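Local structure of phospholipase C-beta (PLC-beta) (3QR0) at residues A[109-119]-A[354-362]; A[337-347]-A[570-580]. The protein is a beta-class phospholipase C, a multidomain protein with a PH domain, EF-hand-like regions, a TIM barrel that holds calcium, and a C2 domain. One frame throughout, in Å; residues are numbered along the deposited sequence. Where two conformers were deposited one is given.

Contact 1: A[109-119]-A[354-362]; sequences CHGYNYIDLEW and EIYRQVLLT
Gln358, on helix 354-361 of the TIM barrel, meets Leu117 of the PH-domain hairpin, their side chains coming from opposite directions. The leucine sets its CD1 methyl against the amide. CD1 of Leu117 lies 3.6 Å from NE2 of Gln358, and CB of Tyr114 lies 3.6 Å from OE1 of Gln358. The glutamine chain is folded at chi2 (-57°). This fold brings its amide nitrogen back along the helix, where NE2 of Gln358 gives Glu354 OE2 a 2.9 Å bond. The bond is fairly straight (165°), lies close to the amide plane and uses the anti lone pair of the carboxylate oxygen. NE2 of Gln358 also sits 3.5 Å from SG of Cys109.

The Glu354 carboxylate faces the rim of the Trp119 indole, with the two planes at 90°. CH2 of Trp119 is 3.8 Å from OE1 of Glu354, and CB of Cys109 covers one face of the indole. Arg357 NH1 pairs with the same OE1 from above the carboxylate plane. Arg74, on PH-domain strand 70-75, makes a salt bridge to OE2.

Further along the helix, CG2 of Thr362 approaches CE2 of the Tyr114 ring obliquely, at 3.9 Å. The Tyr114 hydroxyl bonds to the carbonyl of Phe600. Ile115 and Ile355 meet through their outermost methyls, CD1 to CD1 at 3.6 Å.

No hydrogen bond joins the two segments directly. They meet by van der Waals contact, while the Glu354 charge is paired by Arg357 and Arg74. These two arginines probably keep the carboxylate ionised, and Arg74 adds an ionic link between PH domain and barrel.

Contact 2: A[337-347]-A[570-580]; sequences SHNTYLTGHQL and RIYPKGTRVDS. With CA (calcium ion), chain B.
Ser580 OG donates to the carbonyl O of Gly344 at 2.6 Å and accepts from NE2 of Gln346 at 2.9 Å. This joins the X and Y halves of the TIM barrel through loops, one of which carries the calcium ligand Asn339. The second bond is nearly straight (170°), and OG lies in the plane of the glutamine amide. Gln346 is bent at chi2 (-69°), which lets its amide reach Ser580 while its backbone N donates to Val578 O at 2.9 Å. The other end of the amide, OE1 of Gln346, accepts from ND2 of Asn339 at 3.1 Å. That bond probably helps fix the rotation of the Asn339 amide, whose OD1 binds the calcium ion at 2.3 Å. Glu368, Asp370 and Glu417 also bind the metal.

His338 is held at both ring nitrogens. ND1 bonds to Asn599, and NE2 bonds to a water on the calcium ion. Arg570 is linked to the carbonyl of Ser337 by another water, which accepts from NE. Its terminal nitrogens turn to Ser543 and Glu368.

Packing fills in around these bonds. Val578 O stands 3.2 Å above the centre of the His345 ring, while the Val578 and His345 side chains run alongside each other. CG1 of Val578 touches CD1 of Leu347 at 3.8 Å. The His338 and Tyr572 rings are almost parallel but slid so far apart that they barely overlap. Pro573 makes a CH-pi contact over His338, its CG 3.7 Å from the ring centroid. CG of Asn339 covers the opposite face of the same imidazole, toward the rim.

How the contacts relate
From the N terminus the segments run 109-119, 337-347, 354-362, 570-580, so the two contacts cross along the chain. Contact 1 closes a loop of 234 residues, which takes in the EF-hand-like regions and ends with a barrel helix set against the PH domain. Contact 2 opens inside that loop and closes a second one, of 222 residues, between the X and Y halves of the barrel. The inner segments, 337-347 and 354-362, are neighbours in sequence and touch: CG2 of Ile355 packs 3.2 Å from O of Thr340. Helix 354-361 thus lies between the PH hairpin and the loop that carries calcium ligand Asn339.

Contact 1: A[109-119]-A[354-362]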
loop_
_atom_site.group_PDB
_atom_site.type_symbol
_atom_site.label_atom_id
_atom_site.label_comp_id
_atom_site.label_asym_id
_atom_site.label_seq_id
_atom_site.Cartn_x
_atom_site.Cartn_y
_atom_site.Cartn_z
ATOM N N CYS A 109 -17.888 0.049 -3.225
ATOM C CA CYS A 109 -17.477 0.071 -1.823
ATOM C C CYS A 109 -16.279 0.980 -1.627
ATOM O O CYS A 109 -15.356 1.019 -2.447
ATOM C CB CYS A 109 -17.204 -1.325 -1.267
ATOM S SG CYS A 109 -15.971 -2.284 -2.116
ATOM N N HIS A 110 -16.322 1.712 -0.521
ATOM C CA HIS A 110 -15.350 2.740 -0.212
ATOM C C HIS A 110 -15.086 2.760 1.284
ATOM O O HIS A 110 -15.967 2.456 2.096
ATOM C CB HIS A 110 -15.839 4.117 -0.688
ATOM C CG HIS A 110 -17.321 4.315 -0.566
ATOM N ND1 HIS A 110 -17.903 4.952 0.510
ATOM C CD2 HIS A 110 -18.339 3.962 -1.389
ATOM C CE1 HIS A 110 -19.215 4.979 0.347
ATOM N NE2 HIS A 110 -19.506 4.381 -0.795
ATOM N N GLY A 111 -13.861 3.119 1.642
ATOM C CA GLY A 111 -13.508 3.262 3.035
ATOM C C GLY A 111 -12.097 3.777 3.194
ATOM O O GLY A 111 -11.207 3.440 2.403
ATOM N N TYR A 112 -11.906 4.600 4.219
ATOM C CA TYR A 112 -10.586 5.111 4.594
ATOM C C TYR A 112 -9.591 3.954 4.733
ATOM O O TYR A 112 -8.478 4.020 4.222
ATOM C CB TYR A 112 -10.696 5.894 5.902
ATOM C CG TYR A 112 -9.538 6.811 6.185
ATOM C CD1 TYR A 112 -9.204 7.833 5.299
ATOM C CD2 TYR A 112 -8.789 6.683 7.351
ATOM C CE1 TYR A 112 -8.151 8.695 5.560
ATOM C CE2 TYR A 112 -7.733 7.546 7.623
ATOM C CZ TYR A 112 -7.420 8.545 6.717
ATOM O OH TYR A 112 -6.377 9.405 6.962
ATOM N N ASN A 113 -10.022 2.917 5.457
ATOM C CA ASN A 113 -9.350 1.620 5.512
ATOM C C ASN A 113 -10.271 0.589 4.871
ATOM O O ASN A 113 -11.443 0.883 4.619
ATOM C CB ASN A 113 -9.012 1.226 6.962
ATOM C CG ASN A 113 -10.256 0.934 7.812
ATOM O OD1 ASN A 113 -10.904 -0.100 7.664
ATOM N ND2 ASN A 113 -10.568 1.842 8.728
ATOM N N TYR A 114 -9.752 -0.606 4.591
ATOM C CA TYR A 114 -10.544 -1.635 3.882
ATOM C C TYR A 114 -11.339 -2.588 4.777
ATOM O O TYR A 114 -12.021 -3.480 4.267
ATOM C CB TYR A 114 -9.666 -2.445 2.908
ATOM C CG TYR A 114 -8.401 -2.977 3.522
ATOM C CD1 TYR A 114 -8.430 -4.041 4.422
ATOM C CD2 TYR A 114 -7.168 -2.408 3.213
ATOM C CE1 TYR A 114 -7.271 -4.518 4.999
ATOM C CE2 TYR A 114 -6.002 -2.882 3.785
ATOM C CZ TYR A 114 -6.058 -3.933 4.675
ATOM O OH TYR A 114 -4.901 -4.401 5.246
ATOM N N ILE A 115 -11.256 -2.411 6.092
ATOM C CA ILE A 115 -12.039 -3.218 7.028
ATOM C C ILE A 115 -13.404 -2.572 7.292
ATOM O O ILE A 115 -14.418 -3.270 7.343
ATOM C CB ILE A 115 -11.297 -3.429 8.364
ATOM C CG1 ILE A 115 -9.981 -4.182 8.141
ATOM C CG2 ILE A 115 -12.168 -4.204 9.342
ATOM C CD1 ILE A 115 -10.159 -5.588 7.595
ATOM N N ASP A 116 -13.423 -1.250 7.452
ATOM C CA ASP A 116 -14.662 -0.511 7.685
ATOM C C ASP A 116 -15.149 0.104 6.370
ATOM O O ASP A 116 -14.784 1.225 6.021
ATOM C CB ASP A 116 -14.453 0.575 8.748
ATOM C CG ASP A 116 -15.767 1.144 9.279
ATOM O OD1 ASP A 116 -16.847 0.731 8.803
ATOM O OD2 ASP A 116 -15.725 2.002 10.189
ATOM N N LEU A 117 -15.972 -0.650 5.650
ATOM C CA LEU A 117 -16.457 -0.232 4.334
ATOM C C LEU A 117 -17.826 0.417 4.424
ATOM O O LEU A 117 -18.636 0.073 5.284
ATOM C CB LEU A 117 -16.539 -1.431 3.391
ATOM C CG LEU A 117 -15.241 -2.174 3.081
ATOM C CD1 LEU A 117 -15.563 -3.426 2.261
ATOM C CD2 LEU A 117 -14.246 -1.262 2.351
ATOM N N GLU A 118 -18.067 1.372 3.533
ATOM C CA GLU A 118 -19.403 1.865 3.277
ATOM C C GLU A 118 -19.700 1.578 1.809
ATOM O O GLU A 118 -18.792 1.273 1.035
ATOM C CB GLU A 118 -19.518 3.346 3.647
ATOM C CG GLU A 118 -19.367 3.547 5.169
ATOM C CD GLU A 118 -19.497 4.987 5.630
ATOM O OE1 GLU A 118 -19.250 5.909 4.830
ATOM O OE2 GLU A 118 -19.834 5.198 6.819
ATOM N N TRP A 119 -20.976 1.628 1.452
ATOM C CA TRP A 119 -21.437 1.120 0.171
ATOM C C TRP A 119 -22.370 2.111 -0.513
ATOM O O TRP A 119 -23.178 2.773 0.141
ATOM C CB TRP A 119 -22.158 -0.218 0.372
ATOM C CG TRP A 119 -21.284 -1.287 0.932
ATOM C CD1 TRP A 119 -20.971 -1.488 2.250
ATOM C CD2 TRP A 119 -20.596 -2.303 0.197
ATOM N NE1 TRP A 119 -20.126 -2.564 2.377
ATOM C CE2 TRP A 119 -19.878 -3.083 1.134
ATOM C CE3 TRP A 119 -20.514 -2.632 -1.162
ATOM C CZ2 TRP A 119 -19.090 -4.166 0.755
ATOM C CZ3 TRP A 119 -19.739 -3.717 -1.538
ATOM C CH2 TRP A 119 -19.034 -4.471 -0.581
ATOM N N GLU A 354 -16.243 -11.054 2.086
ATOM C CA GLU A 354 -15.790 -9.797 1.472
ATOM C C GLU A 354 -14.325 -9.459 1.759
ATOM O O GLU A 354 -13.651 -8.862 0.915
ATOM C CB GLU A 354 -16.696 -8.639 1.910
ATOM C CG GLU A 354 -16.344 -7.263 1.321
ATOM C CD GLU A 354 -16.401 -7.206 -0.204
ATOM O OE1 GLU A 354 -17.295 -7.832 -0.818
ATOM O OE2 GLU A 354 -15.547 -6.508 -0.792
ATOM N N ILE A 355 -13.829 -9.843 2.938
ATOM C CA ILE A 355 -12.417 -9.618 3.275
ATOM C C ILE A 355 -11.466 -10.239 2.242
ATOM O O ILE A 355 -10.397 -9.689 1.983
ATOM C CB ILE A 355 -12.080 -10.115 4.721
ATOM C CG1 ILE A 355 -10.680 -9.658 5.162
ATOM C CG2 ILE A 355 -12.197 -11.631 4.819
ATOM C CD1 ILE A 355 -10.463 -8.156 5.124
ATOM N N TYR A 356 -11.851 -11.364 1.637
ATOM C CA TYR A 356 -11.031 -11.971 0.580
ATOM C C TYR A 356 -10.893 -11.061 -0.634
ATOM O O TYR A 356 -9.807 -10.922 -1.190
ATOM C CB TYR A 356 -11.564 -13.346 0.164
ATOM C CG TYR A 356 -11.207 -14.427 1.153
ATOM C CD1 TYR A 356 -10.013 -15.141 1.041
ATOM C CD2 TYR A 356 -12.054 -14.722 2.215
ATOM C CE1 TYR A 356 -9.679 -16.125 1.964
ATOM C CE2 TYR A 356 -11.732 -15.705 3.136
ATOM C CZ TYR A 356 -10.550 -16.399 3.012
ATOM O OH TYR A 356 -10.250 -17.366 3.941
ATOM N N ARG A 357 -11.993 -10.428 -1.036
ATOM C CA ARG A 357 -11.951 -9.477 -2.134
ATOM C C ARG A 357 -11.049 -8.309 -1.735
ATOM O O ARG A 357 -10.174 -7.915 -2.493
ATOM C CB ARG A 357 -13.358 -8.974 -2.485
ATOM C CG ARG A 357 -14.321 -10.058 -2.918
ATOM C CD ARG A 357 -15.623 -9.491 -3.473
ATOM N NE ARG A 357 -16.586 -10.557 -3.742
ATOM C CZ ARG A 357 -17.494 -11.030 -2.881
ATOM N NH1 ARG A 357 -17.629 -10.530 -1.659
ATOM N NH2 ARG A 357 -18.296 -12.014 -3.261
ATOM N N GLN A 358 -11.234 -7.779 -0.525
ATOM C CA GLN A 358 -10.465 -6.607 -0.096
ATOM C C GLN A 358 -8.968 -6.880 -0.015
ATOM O O GLN A 358 -8.163 -6.035 -0.413
ATOM C CB GLN A 358 -10.973 -6.056 1.242
ATOM C CG GLN A 358 -12.368 -5.450 1.171
ATOM C CD GLN A 358 -12.483 -4.337 0.149
ATOM O OE1 GLN A 358 -11.611 -3.472 0.055
ATOM N NE2 GLN A 358 -13.571 -4.348 -0.621
ATOM N N VAL A 359 -8.592 -8.050 0.495
ATOM C CA VAL A 359 -7.173 -8.407 0.604
ATOM C C VAL A 359 -6.524 -8.551 -0.777
ATOM O O VAL A 359 -5.409 -8.058 -1.004
ATOM C CB VAL A 359 -6.979 -9.677 1.470
ATOM C CG1 VAL A 359 -5.558 -10.208 1.360
ATOM C CG2 VAL A 359 -7.324 -9.361 2.926
ATOM N N LEU A 360 -7.239 -9.181 -1.713
ATOM C CA LEU A 360 -6.743 -9.335 -3.084
ATOM C C LEU A 360 -6.616 -7.988 -3.804
ATOM O O LEU A 360 -5.748 -7.812 -4.661
ATOM C CB LEU A 360 -7.641 -10.293 -3.878
ATOM C CG LEU A 360 -7.472 -11.774 -3.513
ATOM C CD1 LEU A 360 -8.647 -12.602 -4.004
ATOM C CD2 LEU A 360 -6.156 -12.317 -4.069
ATOM N N LEU A 361 -7.457 -7.033 -3.423
ATOM C CA LEU A 361 -7.455 -5.704 -4.033
ATOM C C LEU A 361 -6.272 -4.838 -3.618
ATOM O O LEU A 361 -5.901 -3.909 -4.344
ATOM C CB LEU A 361 -8.769 -4.982 -3.738
ATOM C CG LEU A 361 -9.952 -5.565 -4.510
ATOM C CD1 LEU A 361 -11.265 -5.070 -3.906
ATOM C CD2 LEU A 361 -9.861 -5.225 -5.992
ATOM N N THR A 362 -5.660 -5.152 -2.476
ATOM C CA THR A 362 -4.395 -4.516 -2.088
ATOM C C THR A 362 -3.211 -5.032 -2.912
ATOM O O THR A 362 -2.111 -4.484 -2.834
ATOM C CB THR A 362 -4.040 -4.789 -0.620
ATOM O OG1 THR A 362 -3.664 -6.163 -0.466
ATOM C CG2 THR A 362 -5.215 -4.456 0.311
#

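Contact 2: A[337-347]-A[570-580]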
loop_
_atom_site.group_PDB
_atom_site.type_symbol
_atom_site.label_atom_id
_atom_site.label_comp_id
_atom_site.label_asym_id
_atom_site.label_seq_id
_atom_site.Cartn_x
_atom_site.Cartn_y
_atom_site.Cartn_z
ATOM N N SER A 337 -1.131 -12.925 3.298
ATOM C CA SER A 337 -2.114 -12.734 4.358
ATOM C C SER A 337 -2.295 -14.005 5.202
ATOM O O SER A 337 -2.354 -15.107 4.661
ATOM C CB SER A 337 -3.453 -12.347 3.727
ATOM O OG SER A 337 -4.526 -12.554 4.619
ATOM N N HIS A 338 -2.391 -13.836 6.521
ATOM C CA HIS A 338 -2.667 -14.934 7.465
ATOM C C HIS A 338 -4.142 -14.950 7.911
ATOM O O HIS A 338 -4.733 -13.883 8.110
ATOM C CB HIS A 338 -1.783 -14.788 8.714
ATOM C CG HIS A 338 -2.137 -15.739 9.820
ATOM N ND1 HIS A 338 -2.682 -15.325 11.017
ATOM C CD2 HIS A 338 -2.029 -17.085 9.904
ATOM C CE1 HIS A 338 -2.892 -16.376 11.790
ATOM N NE2 HIS A 338 -2.505 -17.457 11.137
ATOM N N ASN A 339 -4.697 -16.155 8.122
ATOM C CA ASN A 339 -6.122 -16.364 8.498
ATOM C C ASN A 339 -6.979 -15.251 7.908
ATOM O O ASN A 339 -7.611 -14.462 8.622
ATOM C CB ASN A 339 -6.324 -16.469 10.027
ATOM C CG ASN A 339 -5.951 -17.847 10.603
ATOM O OD1 ASN A 339 -5.653 -18.796 9.871
ATOM N ND2 ASN A 339 -5.982 -17.953 11.931
ATOM N N THR A 340 -6.969 -15.212 6.584
ATOM C CA THR A 340 -7.501 -14.111 5.791
ATOM C C THR A 340 -8.982 -13.853 6.057
ATOM O O THR A 340 -9.441 -12.709 6.008
ATOM C CB THR A 340 -7.307 -14.423 4.292
ATOM O OG1 THR A 340 -5.949 -14.827 4.067
ATOM C CG2 THR A 340 -7.644 -13.211 3.418
ATOM N N TYR A 341 -9.711 -14.931 6.338
ATOM C CA TYR A 341 -11.142 -14.885 6.645
ATOM C C TYR A 341 -11.520 -14.041 7.872
ATOM O O TYR A 341 -12.658 -13.592 7.974
ATOM C CB TYR A 341 -11.709 -16.318 6.798
ATOM C CG TYR A 341 -11.015 -17.147 7.859
ATOM C CD1 TYR A 341 -11.507 -17.192 9.161
ATOM C CD2 TYR A 341 -9.870 -17.883 7.561
ATOM C CE1 TYR A 341 -10.877 -17.939 10.140
ATOM C CE2 TYR A 341 -9.229 -18.625 8.532
ATOM C CZ TYR A 341 -9.740 -18.654 9.824
ATOM O OH TYR A 341 -9.113 -19.388 10.797
ATOM N N LEU A 342 -10.579 -13.820 8.792
ATOM C CA LEU A 342 -10.864 -13.083 10.028
ATOM C C LEU A 342 -10.760 -11.568 9.845
ATOM O O LEU A 342 -9.779 -11.062 9.291
ATOM C CB LEU A 342 -9.924 -13.537 11.152
ATOM C CG LEU A 342 -10.088 -14.995 11.584
ATOM C CD1 LEU A 342 -9.017 -15.386 12.598
ATOM C CD2 LEU A 342 -11.491 -15.261 12.140
ATOM N N THR A 343 -11.772 -10.844 10.317
ATOM C CA THR A 343 -11.777 -9.389 10.208
ATOM C C THR A 343 -11.446 -8.686 11.522
ATOM O O THR A 343 -11.380 -7.459 11.556
ATOM C CB THR A 343 -13.117 -8.873 9.677
ATOM O OG1 THR A 343 -14.168 -9.241 10.579
ATOM C CG2 THR A 343 -13.380 -9.452 8.285
ATOM N N GLY A 344 -11.230 -9.457 12.590
ATOM C CA GLY A 344 -10.828 -8.896 13.881
ATOM C C GLY A 344 -10.033 -9.859 14.752
ATOM O O GLY A 344 -8.992 -10.371 14.337
ATOM N N HIS A 345 -10.547 -10.097 15.958
ATOM C CA HIS A 345 -9.902 -10.923 16.979
ATOM C C HIS A 345 -9.893 -12.388 16.542
ATOM O O HIS A 345 -10.845 -12.857 15.910
ATOM C CB HIS A 345 -10.682 -10.765 18.285
ATOM C CG HIS A 345 -9.947 -11.194 19.517
ATOM N ND1 HIS A 345 -10.006 -12.481 20.010
ATOM C CD2 HIS A 345 -9.201 -10.488 20.401
ATOM C CE1 HIS A 345 -9.301 -12.555 21.126
ATOM N NE2 HIS A 345 -8.800 -11.359 21.384
ATOM N N GLN A 346 -8.820 -13.102 16.878
ATOM C CA GLN A 346 -8.648 -14.502 16.465
ATOM C C GLN A 346 -9.632 -15.477 17.122
ATOM O O GLN A 346 -9.893 -16.552 16.574
ATOM C CB GLN A 346 -7.223 -14.985 16.762
ATOM C CG GLN A 346 -6.115 -14.263 16.002
ATOM C CD GLN A 346 -6.117 -14.571 14.518
ATOM O OE1 GLN A 346 -6.010 -15.725 14.115
ATOM N NE2 GLN A 346 -6.234 -13.535 13.700
ATOM N N LEU A 347 -10.149 -15.124 18.295
ATOM C CA LEU A 347 -10.999 -16.031 19.072
ATOM C C LEU A 347 -12.465 -15.619 19.132
ATOM O O LEU A 347 -13.333 -16.480 19.216
ATOM C CB LEU A 347 -10.471 -16.169 20.500
ATOM C CG LEU A 347 -9.011 -16.585 20.674
ATOM C CD1 LEU A 347 -8.683 -16.647 22.159
ATOM C CD2 LEU A 347 -8.732 -17.916 19.997
ATOM N N ARG A 570 6.971 -20.156 3.988
ATOM C CA ARG A 570 5.880 -19.322 4.468
ATOM C C ARG A 570 6.000 -19.208 5.984
ATOM O O ARG A 570 6.323 -20.181 6.657
ATOM C CB ARG A 570 4.530 -19.928 4.077
ATOM C CG ARG A 570 3.319 -19.156 4.583
ATOM C CD ARG A 570 2.031 -19.662 3.932
ATOM N NE ARG A 570 0.869 -18.919 4.415
ATOM C CZ ARG A 570 0.200 -19.184 5.538
ATOM N NH1 ARG A 570 0.545 -20.200 6.323
ATOM N NH2 ARG A 570 -0.841 -18.424 5.874
ATOM N N ILE A 571 5.731 -18.019 6.509
ATOM C CA ILE A 571 5.774 -17.763 7.947
ATOM C C ILE A 571 4.394 -17.288 8.365
ATOM O O ILE A 571 3.734 -16.584 7.603
ATOM C CB ILE A 571 6.797 -16.659 8.292
ATOM C CG1 ILE A 571 8.130 -16.897 7.575
ATOM C CG2 ILE A 571 6.979 -16.548 9.815
ATOM C CD1 ILE A 571 8.979 -18.001 8.171
ATOM N N TYR A 572 3.938 -17.676 9.554
ATOM C CA TYR A 572 2.673 -17.148 10.070
ATOM C C TYR A 572 2.718 -16.940 11.585
ATOM O O TYR A 572 3.493 -17.604 12.282
ATOM C CB TYR A 572 1.493 -18.037 9.650
ATOM C CG TYR A 572 1.555 -19.446 10.165
ATOM C CD1 TYR A 572 0.937 -19.790 11.360
ATOM C CD2 TYR A 572 2.222 -20.446 9.454
ATOM C CE1 TYR A 572 0.985 -21.079 11.847
ATOM C CE2 TYR A 572 2.274 -21.751 9.935
ATOM C CZ TYR A 572 1.653 -22.060 11.133
ATOM O OH TYR A 572 1.683 -23.343 11.639
ATOM N N PRO A 573 1.899 -15.999 12.097
ATOM C CA PRO A 573 1.991 -15.653 13.515
ATOM C C PRO A 573 1.573 -16.779 14.461
ATOM O O PRO A 573 0.687 -17.568 14.145
ATOM C CB PRO A 573 1.054 -14.439 13.658
ATOM C CG PRO A 573 0.200 -14.441 12.448
ATOM C CD PRO A 573 0.992 -15.102 11.364
ATOM N N LYS A 574 2.237 -16.843 15.609
ATOM C CA LYS A 574 1.912 -17.812 16.655
ATOM C C LYS A 574 0.516 -17.594 17.246
ATOM O O LYS A 574 -0.027 -16.486 17.211
ATOM C CB LYS A 574 2.961 -17.758 17.776
ATOM C CG LYS A 574 3.067 -16.410 18.488
ATOM C CD LYS A 574 4.241 -16.365 19.468
ATOM C CE LYS A 574 4.540 -14.932 19.887
ATOM N NZ LYS A 574 5.645 -14.844 20.884
ATOM N N GLY A 575 -0.039 -18.658 17.813
ATOM C CA GLY A 575 -1.388 -18.646 18.362
ATOM C C GLY A 575 -1.635 -17.710 19.538
ATOM O O GLY A 575 -2.789 -17.348 19.800
ATOM N N THR A 576 -0.578 -17.319 20.248
ATOM C CA THR A 576 -0.716 -16.416 21.397
ATOM C C THR A 576 -1.068 -14.980 21.002
ATOM O O THR A 576 -1.513 -14.201 21.850
ATOM C CB THR A 576 0.563 -16.377 22.275
ATOM O OG1 THR A 576 1.709 -16.133 21.449
ATOM C CG2 THR A 576 0.745 -17.685 23.022
ATOM N N ARG A 577 -0.870 -14.621 19.732
ATOM C CA ARG A 577 -1.272 -13.300 19.234
ATOM C C ARG A 577 -2.770 -13.285 18.947
ATOM O O ARG A 577 -3.200 -13.060 17.815
ATOM C CB ARG A 577 -0.490 -12.938 17.969
ATOM C CG ARG A 577 1.007 -12.799 18.168
ATOM C CD ARG A 577 1.699 -12.538 16.839
ATOM N NE ARG A 577 3.148 -12.412 16.975
ATOM C CZ ARG A 577 3.790 -11.307 17.353
ATOM N NH1 ARG A 577 3.131 -10.189 17.651
ATOM N NH2 ARG A 577 5.113 -11.325 17.439
ATOM N N VAL A 578 -3.559 -13.515 19.989
ATOM C CA VAL A 578 -5.007 -13.657 19.864
ATOM C C VAL A 578 -5.701 -12.369 19.396
ATOM O O VAL A 578 -6.797 -12.429 18.831
ATOM C CB VAL A 578 -5.645 -14.160 21.188
ATOM C CG1 VAL A 578 -5.139 -15.555 21.526
ATOM C CG2 VAL A 578 -5.383 -13.190 22.347
ATOM N N ASP A 579 -5.050 -11.220 19.602
ATOM C CA ASP A 579 -5.585 -9.924 19.156
ATOM C C ASP A 579 -5.241 -9.584 17.699
ATOM O O ASP A 579 -5.521 -8.470 17.229
ATOM C CB ASP A 579 -5.117 -8.794 20.088
ATOM C CG ASP A 579 -3.593 -8.612 20.108
ATOM O OD1 ASP A 579 -2.836 -9.484 19.608
ATOM O OD2 ASP A 579 -3.154 -7.577 20.659
ATOM N N SER A 580 -4.631 -10.545 17.001
ATOM C CA SER A 580 -4.293 -10.432 15.581
ATOM C C SER A 580 -3.154 -9.449 15.317
ATOM O O SER A 580 -2.997 -8.950 14.199
ATOM C CB SER A 580 -5.534 -10.111 14.735
ATOM O OG SER A 580 -6.584 -11.028 15.024
HETATM CA CA CA B . -5.064 -20.995 9.968
HETATM O O HOH W 1 -0.817 -16.826 3.330
HETATM O O HOH W 2 -3.044 -20.230 11.094
HETATM O O HOH W 3 -5.279 -21.066 12.416
#